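PDB 7CMA: A151R from African swine fever virus Georgia 2007/1, which binds a zinc ion and is a non-structural viral protein of uncertain function, possibly an oxygenase. Local coordinates for residues L33-I38 with Y80-K85. Residues are numbered along the deposited sequence; the frame is centred on the assembly and turned at random.
Sequences LLTKNI and YNWIIK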
loop_
_atom_site.group_PDB
_atom_site.type_symbol
_atom_site.label_atom_id
_atom_site.label_comp_id
_atom_site.label_asym_id
_atom_site.label_seq_id
_atom_site.Cartn_x
_atom_site.Cartn_y
_atom_site.Cartn_z
ATOM N N LEU A 33 1.595 -8.718 25.609
ATOM C CA LEU A 33 0.520 -9.260 24.741
ATOM C C LEU A 33 -0.837 -9.003 25.405
ATOM O O LEU A 33 -0.983 -9.332 26.601
ATOM C CB LEU A 33 0.770 -10.756 24.528
ATOM C CG LEU A 33 1.909 -11.104 23.566
ATOM C CD1 LEU A 33 3.263 -10.933 24.234
ATOM C CD2 LEU A 33 1.758 -12.523 23.039
ATOM N N LEU A 34 -1.742 -8.314 24.702
ATOM C CA LEU A 34 -3.068 -7.920 25.244
ATOM C C LEU A 34 -4.181 -8.562 24.400
ATOM O O LEU A 34 -4.083 -8.524 23.153
ATOM C CB LEU A 34 -3.170 -6.392 25.258
ATOM C CG LEU A 34 -2.267 -5.683 26.267
ATOM C CD1 LEU A 34 -0.986 -5.202 25.602
ATOM C CD2 LEU A 34 -2.994 -4.518 26.932
ATOM N N THR A 35 -5.181 -9.150 25.061
ATOM C CA THR A 35 -6.431 -9.656 24.431
ATOM C C THR A 35 -7.631 -8.891 25.013
ATOM O O THR A 35 -7.723 -8.802 26.250
ATOM C CB THR A 35 -6.555 -11.178 24.595
ATOM O OG1 THR A 35 -5.495 -11.803 23.872
ATOM C CG2 THR A 35 -7.876 -11.723 24.091
ATOM N N LYS A 36 -8.330 -8.131 24.162
ATOM C CA LYS A 36 -9.378 -7.154 24.566
ATOM C C LYS A 36 -8.808 -6.214 25.636
ATOM O O LYS A 36 -9.545 -5.863 26.570
ATOM C CB LYS A 36 -10.622 -7.896 25.064
ATOM C CG LYS A 36 -11.302 -8.772 24.020
ATOM C CD LYS A 36 -12.553 -9.459 24.527
ATOM C CE LYS A 36 -13.367 -10.103 23.423
ATOM N NZ LYS A 36 -13.509 -9.210 22.248
ATOM N N ASN A 37 -7.587 -5.717 25.416
ATOM C CA ASN A 37 -6.983 -4.636 26.230
ATOM C C ASN A 37 -6.836 -5.131 27.673
ATOM O O ASN A 37 -6.910 -4.300 28.595
ATOM C CB ASN A 37 -7.803 -3.347 26.141
ATOM C CG ASN A 37 -6.960 -2.101 26.300
ATOM O OD1 ASN A 37 -5.752 -2.132 26.066
ATOM N ND2 ASN A 37 -7.586 -1.007 26.701
ATOM N N ILE A 38 -6.503 -6.414 27.827
ATOM C CA ILE A 38 -6.082 -7.060 29.104
ATOM C C ILE A 38 -4.767 -7.797 28.844
ATOM O O ILE A 38 -4.718 -8.567 27.872
ATOM C CB ILE A 38 -7.177 -8.019 29.618
ATOM C CG1 ILE A 38 -8.505 -7.291 29.854
ATOM C CG2 ILE A 38 -6.707 -8.759 30.861
ATOM C CD1 ILE A 38 -9.727 -8.152 29.628
ATOM N N TYR A 80 3.354 -12.835 15.800
ATOM C CA TYR A 80 2.491 -12.614 14.605
ATOM C C TYR A 80 1.440 -13.730 14.506
ATOM O O TYR A 80 0.281 -13.433 14.198
ATOM C CB TYR A 80 3.305 -12.568 13.310
ATOM C CG TYR A 80 2.462 -12.667 12.062
ATOM C CD1 TYR A 80 1.818 -11.555 11.548
ATOM C CD2 TYR A 80 2.212 -13.893 11.460
ATOM C CE1 TYR A 80 0.983 -11.645 10.445
ATOM C CE2 TYR A 80 1.415 -13.994 10.330
ATOM C CZ TYR A 80 0.783 -12.869 9.834
ATOM O OH TYR A 80 -0.016 -12.965 8.731
ATOM N N ASN A 81 1.848 -14.978 14.742
ATOM C CA ASN A 81 0.949 -16.159 14.622
ATOM C C ASN A 81 -0.180 -16.039 15.654
ATOM O O ASN A 81 -1.343 -16.252 15.268
ATOM C CB ASN A 81 1.724 -17.472 14.745
ATOM C CG ASN A 81 2.499 -17.810 13.487
ATOM O OD1 ASN A 81 2.191 -17.311 12.405
ATOM N ND2 ASN A 81 3.525 -18.631 13.622
ATOM N N TRP A 82 0.123 -15.474 16.827
ATOM C CA TRP A 82 -0.870 -15.176 17.897
ATOM C C TRP A 82 -1.819 -14.063 17.429
ATOM O O TRP A 82 -3.037 -14.193 17.642
ATOM C CB TRP A 82 -0.153 -14.811 19.202
ATOM C CG TRP A 82 -1.051 -14.289 20.282
ATOM C CD1 TRP A 82 -1.822 -15.024 21.136
ATOM C CD2 TRP A 82 -1.154 -12.924 20.730
ATOM N NE1 TRP A 82 -2.459 -14.203 22.027
ATOM C CE2 TRP A 82 -2.050 -12.912 21.820
ATOM C CE3 TRP A 82 -0.629 -11.710 20.281
ATOM C CZ2 TRP A 82 -2.416 -11.733 22.471
ATOM C CZ3 TRP A 82 -0.976 -10.549 20.935
ATOM C CH2 TRP A 82 -1.874 -10.560 22.000
ATOM N N ILE A 83 -1.274 -12.993 16.843
ATOM C CA ILE A 83 -2.080 -11.818 16.394
ATOM C C ILE A 83 -3.071 -12.281 15.322
ATOM O O ILE A 83 -4.263 -11.963 15.450
ATOM C CB ILE A 83 -1.180 -10.680 15.880
ATOM C CG1 ILE A 83 -0.493 -9.932 17.031
ATOM C CG2 ILE A 83 -1.979 -9.734 14.994
ATOM C CD1 ILE A 83 0.677 -9.073 16.591
ATOM N N ILE A 84 -2.573 -12.932 14.267
ATOM C CA ILE A 84 -3.318 -13.109 12.986
ATOM C C ILE A 84 -4.508 -14.051 13.210
ATOM O O ILE A 84 -5.469 -13.976 12.413
ATOM C CB ILE A 84 -2.384 -13.620 11.870
ATOM C CG1 ILE A 84 -2.953 -13.312 10.482
ATOM C CG2 ILE A 84 -2.088 -15.102 12.049
ATOM C CD1 ILE A 84 -3.268 -11.844 10.254
ATOM N N LYS A 85 -4.491 -14.818 14.309
ATOM C CA LYS A 85 -5.568 -15.783 14.675
ATOM C C LYS A 85 -6.809 -15.015 15.147
ATOM O O LYS A 85 -7.930 -15.543 15.007
ATOM C CB LYS A 85 -5.082 -16.743 15.768
ATOM C CG LYS A 85 -4.149 -17.853 15.300
ATOM C CD LYS A 85 -4.245 -18.148 13.819
ATOM C CE LYS A 85 -3.215 -19.157 13.350
ATOM N NZ LYS A 85 -1.855 -18.566 13.300
#
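One face of the W82 indole is covered by L33, whose CD2 sits 3.8 Å from the centroid of the six-membered ring and 14° off its normal, a CH-pi contact. CB of L33 adds to the same cover, 3.7 Å from W82 CH2. At the rim, near the ring plane, the L34 carbonyl oxygen comes within 3.2 Å of W82 CH2, so the indole meets backbone as well as side chain. T35 approaches obliquely, its OG1 3.4 Å from W82 CZ2; that hydroxyl hydrogen-bonds to OD1 of N90, whose ND2 in turn bonds the W82 carbonyl oxygen. N90 thus bridges the T35 side chain and the W82 backbone, joining strand to helix. The W82 CB already points to the strand, and with CG anti to the backbone N (chi1 171°) the ring carries on that way, while I92 of strand 90-94 also touches it. Strand 33-35 and helix 80-84 run nearly parallel, 13° apart, with their axes 10.7 Å from each other. Just beyond, the chain reverses through a type I' turn from T35 to I38. The whole exemplifies helix-on-sheet packing of an alpha+beta kind: a tryptophan from helix 72-84 meets the strand rim-first, with a leucine on its face, beside the hairpin of strands 30-35 and 38-46.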